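Local atomic coordinates of putative phosphosugar isomerase (Silicibacter pomeroyi DSS-3, PDB entry 3FJ1), a protein that is of unknown function but, with two SIS domains, probably binds phosphorylated sugar derivatives. Residues A[154-159]-A[217-222]; A[181-186]-A[305-310]; A[224-229]-A[315-320]. All coordinates share one frame; numbering follows the deposited sequence.

How the contacts relate
Contact 1 joins helix 153-171 of the first SIS domain to helix 217-231 of the second, contact 2 joins helix 183-191 to the start of helix 308-326, and contact 3 sets 217-231 against 308-326. Contacts 1 and 3 have centres about 10 Å apart and are joined by a probable hydrogen bond: Tyr317 OH lies 2.7 Å from Glu222 OE2, the carboxylate that stacks on Phe156. Contacts 2 and 3 share helix 308-326; their centres are about 18 Å apart and their nearest atoms about 5 Å, so they do not touch. Contacts 1 and 2, about 13 Å apart between centres, do meet, Val219 CG1 approaching Pro309 O at 3.6 Å. Contact 1 is innermost.

Contact 1: A[154-159]-A[217-222]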
loop_
_atom_site.group_PDB
_atom_site.type_symbol
_atom_site.label_atom_id
_atom_site.label_comp_id
_atom_site.label_asym_id
_atom_site.label_seq_id
_atom_site.Cartn_x
_atom_site.Cartn_y
_atom_site.Cartn_z
ATOM N N LYS A 154 -4.780 21.637 -1.019
ATOM C CA LYS A 154 -5.190 22.105 0.288
ATOM C C LYS A 154 -5.713 20.958 1.150
ATOM O O LYS A 154 -5.427 20.878 2.344
ATOM C CB LYS A 154 -6.275 23.172 0.156
ATOM C CG LYS A 154 -5.778 24.445 -0.447
ATOM C CD LYS A 154 -6.836 25.571 -0.377
ATOM C CE LYS A 154 -8.133 25.283 -1.139
ATOM N NZ LYS A 154 -9.084 26.432 -0.929
ATOM N N THR A 155 -6.537 20.122 0.538
ATOM C CA THR A 155 -7.105 18.970 1.218
ATOM C C THR A 155 -5.999 18.064 1.756
ATOM O O THR A 155 -6.056 17.630 2.901
ATOM C CB THR A 155 -8.055 18.194 0.286
ATOM O OG1 THR A 155 -9.255 18.962 0.097
ATOM C CG2 THR A 155 -8.439 16.844 0.894
ATOM N N PHE A 156 -5.000 17.746 0.928
ATOM C CA PHE A 156 -3.886 16.918 1.435
ATOM C C PHE A 156 -3.176 17.563 2.649
ATOM O O PHE A 156 -3.019 16.937 3.702
ATOM C CB PHE A 156 -2.863 16.624 0.342
ATOM C CG PHE A 156 -1.767 15.724 0.820
ATOM C CD1 PHE A 156 -1.919 14.361 0.768
ATOM C CD2 PHE A 156 -0.644 16.238 1.450
ATOM C CE1 PHE A 156 -0.938 13.514 1.236
ATOM C CE2 PHE A 156 0.371 15.381 1.937
ATOM C CZ PHE A 156 0.202 14.001 1.838
ATOM N N VAL A 157 -2.754 18.811 2.481
ATOM C CA VAL A 157 -1.984 19.512 3.524
ATOM C C VAL A 157 -2.774 19.671 4.800
ATOM O O VAL A 157 -2.293 19.280 5.854
ATOM C CB VAL A 157 -1.392 20.849 3.017
ATOM C CG1 VAL A 157 -0.735 21.606 4.159
ATOM C CG2 VAL A 157 -0.370 20.586 1.880
ATOM N N THR A 158 -3.993 20.203 4.709
ATOM C CA THR A 158 -4.832 20.416 5.894
ATOM C C THR A 158 -5.281 19.114 6.579
ATOM O O THR A 158 -5.373 19.070 7.807
ATOM C CB THR A 158 -6.070 21.300 5.609
ATOM O OG1 THR A 158 -6.899 20.697 4.611
ATOM C CG2 THR A 158 -5.648 22.727 5.180
ATOM N N SER A 159 -5.537 18.065 5.798
ATOM C CA SER A 159 -5.862 16.746 6.380
ATOM C C SER A 159 -4.706 16.275 7.278
ATOM O O SER A 159 -4.902 15.829 8.433
ATOM C CB SER A 159 -6.177 15.716 5.290
ATOM O OG SER A 159 -7.423 15.998 4.626
ATOM N N LEU A 217 7.949 8.680 2.893
ATOM C CA LEU A 217 7.363 7.797 1.892
ATOM C C LEU A 217 5.919 8.170 1.599
ATOM O O LEU A 217 5.469 8.000 0.475
ATOM C CB LEU A 217 7.443 6.322 2.306
ATOM C CG LEU A 217 7.069 5.294 1.227
ATOM C CD1 LEU A 217 7.819 5.419 -0.097
ATOM C CD2 LEU A 217 7.295 3.886 1.848
ATOM N N ALA A 218 5.209 8.724 2.576
ATOM C CA ALA A 218 3.797 9.108 2.384
ATOM C C ALA A 218 3.680 10.253 1.376
ATOM O O ALA A 218 2.816 10.231 0.492
ATOM C CB ALA A 218 3.136 9.478 3.749
ATOM N N VAL A 219 4.549 11.257 1.488
ATOM C CA VAL A 219 4.533 12.386 0.526
ATOM C C VAL A 219 5.180 11.946 -0.805
ATOM O O VAL A 219 4.817 12.462 -1.841
ATOM C CB VAL A 219 5.179 13.735 1.081
ATOM C CG1 VAL A 219 4.385 14.280 2.303
ATOM C CG2 VAL A 219 6.656 13.572 1.356
ATOM N N SER A 220 6.128 10.996 -0.802
ATOM C CA SER A 220 6.652 10.446 -2.045
ATOM C C SER A 220 5.487 9.774 -2.831
ATOM O O SER A 220 5.353 9.930 -4.050
ATOM C CB SER A 220 7.772 9.438 -1.752
ATOM O OG SER A 220 8.321 8.931 -2.961
ATOM N N ASN A 221 4.629 9.062 -2.125
ATOM C CA ASN A 221 3.481 8.372 -2.749
ATOM C C ASN A 221 2.489 9.415 -3.294
ATOM O O ASN A 221 1.961 9.304 -4.392
ATOM C CB ASN A 221 2.747 7.487 -1.715
ATOM C CG ASN A 221 3.536 6.259 -1.312
ATOM O OD1 ASN A 221 4.579 5.957 -1.903
ATOM N ND2 ASN A 221 3.052 5.545 -0.310
ATOM N N GLU A 222 2.226 10.428 -2.486
ATOM C CA GLU A 222 1.306 11.533 -2.866
ATOM C C GLU A 222 1.831 12.263 -4.098
ATOM O O GLU A 222 1.068 12.593 -5.004
ATOM C CB GLU A 222 1.159 12.505 -1.673
ATOM C CG GLU A 222 0.497 13.898 -1.925
ATOM C CD GLU A 222 -0.967 13.877 -2.362
ATOM O OE1 GLU A 222 -1.571 12.794 -2.395
ATOM O OE2 GLU A 222 -1.518 14.980 -2.691
#
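Phe156 lays its ring against the side chain of Glu222, a CH-pi contact in which Glu222 CG stands 3.6 Å from the ring centroid, over the face and displaced toward the rim. The carboxylate follows on the same face, nearly parallel to the ring (planes 13° apart), and Glu222 CD comes within 3.3 Å of Phe156 CD1. A bend at chi2 (64°) turns the glutamate chain so that methylene and carboxylate both lie along the ring. Obliquely to it, Val219 CG1 approaches Phe156 CE2 at 4.2 Å. An alanine in place of Phe156 is likely to open a gap over Glu222 CG and the carboxylate, leaving its rotation to the polar bonds alone. A glutamate suits this buried spot because Lys226, Tyr317 and Ser53 satisfy its oxygens. Val57 of helix 53-69 also packs on Phe156. Further along helix 153-171, Ser159 OG bonds to Thr155 O (2.7 Å), keeping that hydroxyl within its own helix. The contact thus joins helix 153-171, which follows the last strand of one parallel sheet, to helix 217-231, which follows the first strand of the other, at the interface between the halves of a double-SIS protein.

Contact 2: A[181-186]-A[305-310]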
loop_
_atom_site.group_PDB
_atom_site.type_symbol
_atom_site.label_atom_id
_atom_site.label_comp_id
_atom_site.label_asym_id
_atom_site.label_seq_id
_atom_site.Cartn_x
_atom_site.Cartn_y
_atom_site.Cartn_z
ATOM N N GLY A 181 2.526 25.289 14.710
ATOM C CA GLY A 181 2.207 26.707 14.865
ATOM C C GLY A 181 2.896 27.587 13.843
ATOM O O GLY A 181 2.360 28.618 13.430
ATOM N N ASN A 182 4.111 27.215 13.469
ATOM C CA ASN A 182 4.882 27.953 12.458
ATOM C C ASN A 182 4.681 27.505 11.011
ATOM O O ASN A 182 5.302 28.069 10.106
ATOM C CB ASN A 182 6.368 27.870 12.776
ATOM C CG ASN A 182 6.729 28.607 14.054
ATOM O OD1 ASN A 182 6.253 29.719 14.291
ATOM N ND2 ASN A 182 7.541 27.969 14.899
ATOM N N LEU A 183 3.818 26.515 10.768
ATOM C CA LEU A 183 3.641 26.005 9.418
ATOM C C LEU A 183 3.228 27.009 8.353
ATOM O O LEU A 183 3.705 26.889 7.241
ATOM C CB LEU A 183 2.689 24.812 9.358
ATOM C CG LEU A 183 3.321 23.434 9.530
ATOM C CD1 LEU A 183 2.195 22.361 9.507
ATOM C CD2 LEU A 183 4.396 23.151 8.473
ATOM N N PRO A 184 2.298 27.930 8.653
ATOM C CA PRO A 184 1.964 28.920 7.624
ATOM C C PRO A 184 3.211 29.642 7.070
ATOM O O PRO A 184 3.334 29.777 5.872
ATOM C CB PRO A 184 1.026 29.862 8.351
ATOM C CG PRO A 184 0.347 28.970 9.392
ATOM C CD PRO A 184 1.441 28.070 9.859
ATOM N N GLU A 185 4.140 30.021 7.945
ATOM C CA GLU A 185 5.401 30.665 7.528
ATOM C C GLU A 185 6.234 29.717 6.672
ATOM O O GLU A 185 6.678 30.079 5.580
ATOM C CB GLU A 185 6.230 31.105 8.751
ATOM C CG GLU A 185 7.513 31.862 8.432
ATOM C CD GLU A 185 8.355 32.234 9.654
ATOM O OE1 GLU A 185 8.633 31.379 10.520
ATOM O OE2 GLU A 185 8.784 33.404 9.721
ATOM N N THR A 186 6.466 28.511 7.198
ATOM C CA THR A 186 7.253 27.488 6.532
ATOM C C THR A 186 6.678 27.184 5.159
ATOM O O THR A 186 7.425 27.088 4.172
ATOM C CB THR A 186 7.291 26.195 7.393
ATOM O OG1 THR A 186 7.843 26.497 8.682
ATOM C CG2 THR A 186 8.164 25.090 6.739
ATOM N N ALA A 305 10.672 16.784 12.779
ATOM C CA ALA A 305 10.701 15.674 11.838
ATOM C C ALA A 305 9.353 15.410 11.186
ATOM O O ALA A 305 9.280 15.144 9.981
ATOM C CB ALA A 305 11.136 14.406 12.552
ATOM N N LEU A 306 8.265 15.447 11.959
ATOM C CA LEU A 306 6.967 15.031 11.426
ATOM C C LEU A 306 6.240 16.058 10.535
ATOM O O LEU A 306 5.368 15.701 9.767
ATOM C CB LEU A 306 6.058 14.564 12.575
ATOM C CG LEU A 306 6.544 13.273 13.255
ATOM C CD1 LEU A 306 5.664 12.907 14.460
ATOM C CD2 LEU A 306 6.591 12.156 12.221
ATOM N N THR A 307 6.578 17.332 10.670
ATOM C CA THR A 307 5.999 18.380 9.838
ATOM C C THR A 307 6.847 18.632 8.581
ATOM O O THR A 307 6.352 19.193 7.609
ATOM C CB THR A 307 5.791 19.704 10.654
ATOM O OG1 THR A 307 6.911 19.907 11.524
ATOM C CG2 THR A 307 4.501 19.612 11.534
ATOM N N ASP A 308 8.096 18.173 8.562
ATOM C CA ASP A 308 8.979 18.408 7.418
ATOM C C ASP A 308 8.404 17.975 6.073
ATOM O O ASP A 308 8.527 18.703 5.104
ATOM C CB ASP A 308 10.374 17.793 7.616
ATOM C CG ASP A 308 11.354 18.712 8.386
ATOM O OD1 ASP A 308 11.001 19.839 8.818
ATOM O OD2 ASP A 308 12.493 18.257 8.569
ATOM N N PRO A 309 7.791 16.778 5.996
ATOM C CA PRO A 309 7.243 16.352 4.706
ATOM C C PRO A 309 6.199 17.287 4.085
ATOM O O PRO A 309 6.114 17.343 2.872
ATOM C CB PRO A 309 6.680 14.956 5.005
ATOM C CG PRO A 309 7.511 14.471 6.141
ATOM C CD PRO A 309 7.691 15.702 7.000
ATOM N N LEU A 310 5.440 18.014 4.899
ATOM C CA LEU A 310 4.450 18.942 4.372
ATOM C C LEU A 310 5.119 20.087 3.604
ATOM O O LEU A 310 4.622 20.538 2.554
ATOM C CB LEU A 310 3.556 19.462 5.491
ATOM C CG LEU A 310 2.518 18.474 6.060
ATOM C CD1 LEU A 310 1.929 19.103 7.290
ATOM C CD2 LEU A 310 1.440 18.078 5.026
#
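In this double-SIS fold, the helix that follows the last strand of the second parallel sheet meets the short helix 183-191, and Leu183 makes the junction by resting on Thr307 and Leu310. The contact is small, burying 117 Å², and wholly apolar. One methyl of the leucine does the touching. Leu183 CD1 meets Leu310 CD1 at 3.9 Å, the two side chains crossing at about a right angle. A long apolar side chain suits the first turn of helix 183-191 because Leu183 is buried there among Thr307, Leu310, Val161 and Val20.

Thr307 has two tasks, and its torsion separates them. With CG2 anti to the carbonyl carbon and OG1 between that carbon and the backbone N (chi1 40°), the methyl is offered to Leu183 while the hydroxyl bonds to Ser302 OG and His304 O. Its carbonyl is used as well, since Leu310 N donates to Thr307 O at 3.1 Å. Next to it, Asp308 bonds to Ser302 OG and Gly263 N, fastening the helix start to the preceding loops. Helix 153-171 packs on the same cluster: Val161 touches both Leu183 and Leu310, and Leu164 touches Thr307. Val20, on the leucine's other neighbour, belongs to helix 8-41. The single methyl Leu183 CD1 thus rests against two methyls at once, and its distance to the threonine one, Thr307 CG2, is 4.1 Å.

Contact 3: A[224-229]-A[315-320]; sequences ALKFKE and SFYSMV
Lys226 NZ is gripped by three groups: it forms a salt bridge with Glu222 OE2 and hydrogen bonds with Ala151 O and Ser53 OG. The chain that carries it runs past Tyr317, with Lys226 CG 4.2 Å from Tyr317 CE1, an oblique approach of methylene to ring. Bends at chi2 (-58°) and chi4 (61°) fold the lysine back along its own helix, where the acid one turn earlier takes the ammonium group. A long, flexible base on the acid's own helix and a tyrosine from helix 308-326 thus both reach the one buried carboxylate, which suits each residue to its place.

Beyond this polar patch the packing becomes apolar. Phe316 points the edge of its ring, at CZ, to Phe227 CB, 4.1 Å away. One turn on, Val320 CG2 does double duty: it lies 3.4 Å above the plane of the Phe316 ring, offset toward the rim, and meets the edge of the Phe227 ring at CD1, 4.0 Å off. One methyl of the beta-branched valine thus touches the face of one ring and the edge of the other. Ile202, Leu233 and Ala235 pack on Phe227 as well.

The backbones come nearest where Phe227 CA and Val320 CA are 6.7 Å apart. Both helix segments run in nearly the same direction, 19° apart, with axes 10.7 Å from each other at closest. Elsewhere on helix 217-231, Leu225, Lys228 and Glu229 pack on Pro247 of the second subunit. Such side-by-side, near-parallel helices beside a parallel sheet are characteristic of the layered alpha/beta architecture of the SIS domain, in which helix 217-231 forms the beta-alpha-beta crossover between strands 208-212 and 235-239.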
loop_
_atom_site.group_PDB
_atom_site.type_symbol
_atom_site.label_atom_id
_atom_site.label_comp_id
_atom_site.label_asym_id
_atom_site.label_seq_id
_atom_site.Cartn_x
_atom_site.Cartn_y
_atom_site.Cartn_z
ATOM N N ALA A 224 3.850 11.151 -6.550
ATOM C CA ALA A 224 3.643 10.350 -7.762
ATOM C C ALA A 224 2.165 10.402 -8.207
ATOM O O ALA A 224 1.885 10.578 -9.389
ATOM C CB ALA A 224 4.135 8.921 -7.606
ATOM N N LEU A 225 1.238 10.301 -7.259
ATOM C CA LEU A 225 -0.181 10.364 -7.569
ATOM C C LEU A 225 -0.540 11.674 -8.274
ATOM O O LEU A 225 -1.116 11.670 -9.374
ATOM C CB LEU A 225 -1.025 10.213 -6.300
ATOM C CG LEU A 225 -2.537 10.423 -6.466
ATOM C CD1 LEU A 225 -3.075 9.462 -7.543
ATOM C CD2 LEU A 225 -3.295 10.277 -5.152
ATOM N N LYS A 226 -0.176 12.788 -7.648
ATOM C CA LYS A 226 -0.576 14.085 -8.159
ATOM C C LYS A 226 0.132 14.476 -9.470
ATOM O O LYS A 226 -0.447 15.199 -10.306
ATOM C CB LYS A 226 -0.481 15.167 -7.090
ATOM C CG LYS A 226 -1.388 14.883 -5.872
ATOM C CD LYS A 226 -2.883 14.726 -6.228
ATOM C CE LYS A 226 -3.777 14.367 -4.982
ATOM N NZ LYS A 226 -3.810 15.354 -3.874
ATOM N N PHE A 227 1.338 13.965 -9.670
ATOM C CA PHE A 227 2.032 14.178 -10.938
ATOM C C PHE A 227 1.238 13.523 -12.062
ATOM O O PHE A 227 1.015 14.139 -13.094
ATOM C CB PHE A 227 3.436 13.605 -10.861
ATOM C CG PHE A 227 4.241 13.807 -12.107
ATOM C CD1 PHE A 227 4.875 15.002 -12.349
ATOM C CD2 PHE A 227 4.377 12.785 -13.032
ATOM C CE1 PHE A 227 5.647 15.168 -13.510
ATOM C CE2 PHE A 227 5.136 12.953 -14.177
ATOM C CZ PHE A 227 5.765 14.144 -14.418
ATOM N N LYS A 228 0.775 12.286 -11.847
ATOM C CA LYS A 228 -0.047 11.591 -12.850
ATOM C C LYS A 228 -1.372 12.306 -13.089
ATOM O O LYS A 228 -1.802 12.486 -14.239
ATOM C CB LYS A 228 -0.310 10.135 -12.434
ATOM C CG LYS A 228 0.952 9.249 -12.410
ATOM C CD LYS A 228 0.645 7.801 -12.024
ATOM C CE LYS A 228 0.303 7.645 -10.584
ATOM N NZ LYS A 228 0.022 6.195 -10.281
ATOM N N GLU A 229 -1.998 12.712 -11.993
ATOM C CA GLU A 229 -3.291 13.359 -11.998
ATOM C C GLU A 229 -3.260 14.656 -12.795
ATOM O O GLU A 229 -4.134 14.933 -13.624
ATOM C CB GLU A 229 -3.630 13.747 -10.561
ATOM C CG GLU A 229 -5.093 14.053 -10.279
ATOM C CD GLU A 229 -5.765 12.889 -9.533
ATOM O OE1 GLU A 229 -5.455 12.658 -8.306
ATOM O OE2 GLU A 229 -6.581 12.208 -10.177
ATOM N N SER A 315 6.499 22.338 -1.974
ATOM C CA SER A 315 7.501 22.660 -2.999
ATOM C C SER A 315 7.288 21.796 -4.260
ATOM O O SER A 315 7.399 22.273 -5.394
ATOM C CB SER A 315 8.907 22.520 -2.451
ATOM O OG SER A 315 9.176 23.542 -1.476
ATOM N N PHE A 316 6.983 20.524 -4.048
ATOM C CA PHE A 316 6.716 19.630 -5.172
ATOM C C PHE A 316 5.513 20.111 -5.985
ATOM O O PHE A 316 5.555 20.114 -7.222
ATOM C CB PHE A 316 6.478 18.191 -4.683
ATOM C CG PHE A 316 6.092 17.239 -5.793
ATOM C CD1 PHE A 316 7.044 16.672 -6.586
ATOM C CD2 PHE A 316 4.771 16.924 -6.037
ATOM C CE1 PHE A 316 6.681 15.800 -7.607
ATOM C CE2 PHE A 316 4.414 16.074 -7.061
ATOM C CZ PHE A 316 5.354 15.513 -7.832
ATOM N N TYR A 317 4.427 20.451 -5.289
ATOM C CA TYR A 317 3.203 20.919 -5.948
ATOM C C TYR A 317 3.501 22.123 -6.839
ATOM O O TYR A 317 3.028 22.240 -7.973
ATOM C CB TYR A 317 2.142 21.323 -4.920
ATOM C CG TYR A 317 1.486 20.207 -4.100
ATOM C CD1 TYR A 317 1.240 18.939 -4.631
ATOM C CD2 TYR A 317 1.012 20.478 -2.820
ATOM C CE1 TYR A 317 0.590 17.954 -3.873
ATOM C CE2 TYR A 317 0.365 19.496 -2.060
ATOM C CZ TYR A 317 0.152 18.250 -2.598
ATOM O OH TYR A 317 -0.493 17.294 -1.810
ATOM N N SER A 318 4.280 23.030 -6.266
ATOM C CA SER A 318 4.732 24.238 -6.933
ATOM C C SER A 318 5.570 23.894 -8.181
ATOM O O SER A 318 5.345 24.460 -9.237
ATOM C CB SER A 318 5.517 25.103 -5.939
ATOM O OG SER A 318 6.025 26.263 -6.580
HETATM N N MSE A 319 6.501 22.947 -8.069
HETATM C CA MSE A 319 7.279 22.483 -9.235
HETATM C C MSE A 319 6.362 21.941 -10.352
HETATM O O MSE A 319 6.464 22.354 -11.535
HETATM C CB MSE A 319 8.316 21.443 -8.826
HETATM C CG MSE A 319 9.252 20.951 -9.925
HETATM SE SE MSE A 319 8.436 19.602 -11.083
HETATM C CE MSE A 319 8.528 18.093 -9.815
ATOM N N VAL A 320 5.414 21.078 -9.961
ATOM C CA VAL A 320 4.479 20.457 -10.933
ATOM C C VAL A 320 3.612 21.516 -11.627
ATOM O O VAL A 320 3.447 21.486 -12.843
ATOM C CB VAL A 320 3.616 19.373 -10.266
ATOM C CG1 VAL A 320 2.457 18.891 -11.186
ATOM C CG2 VAL A 320 4.510 18.156 -9.835
#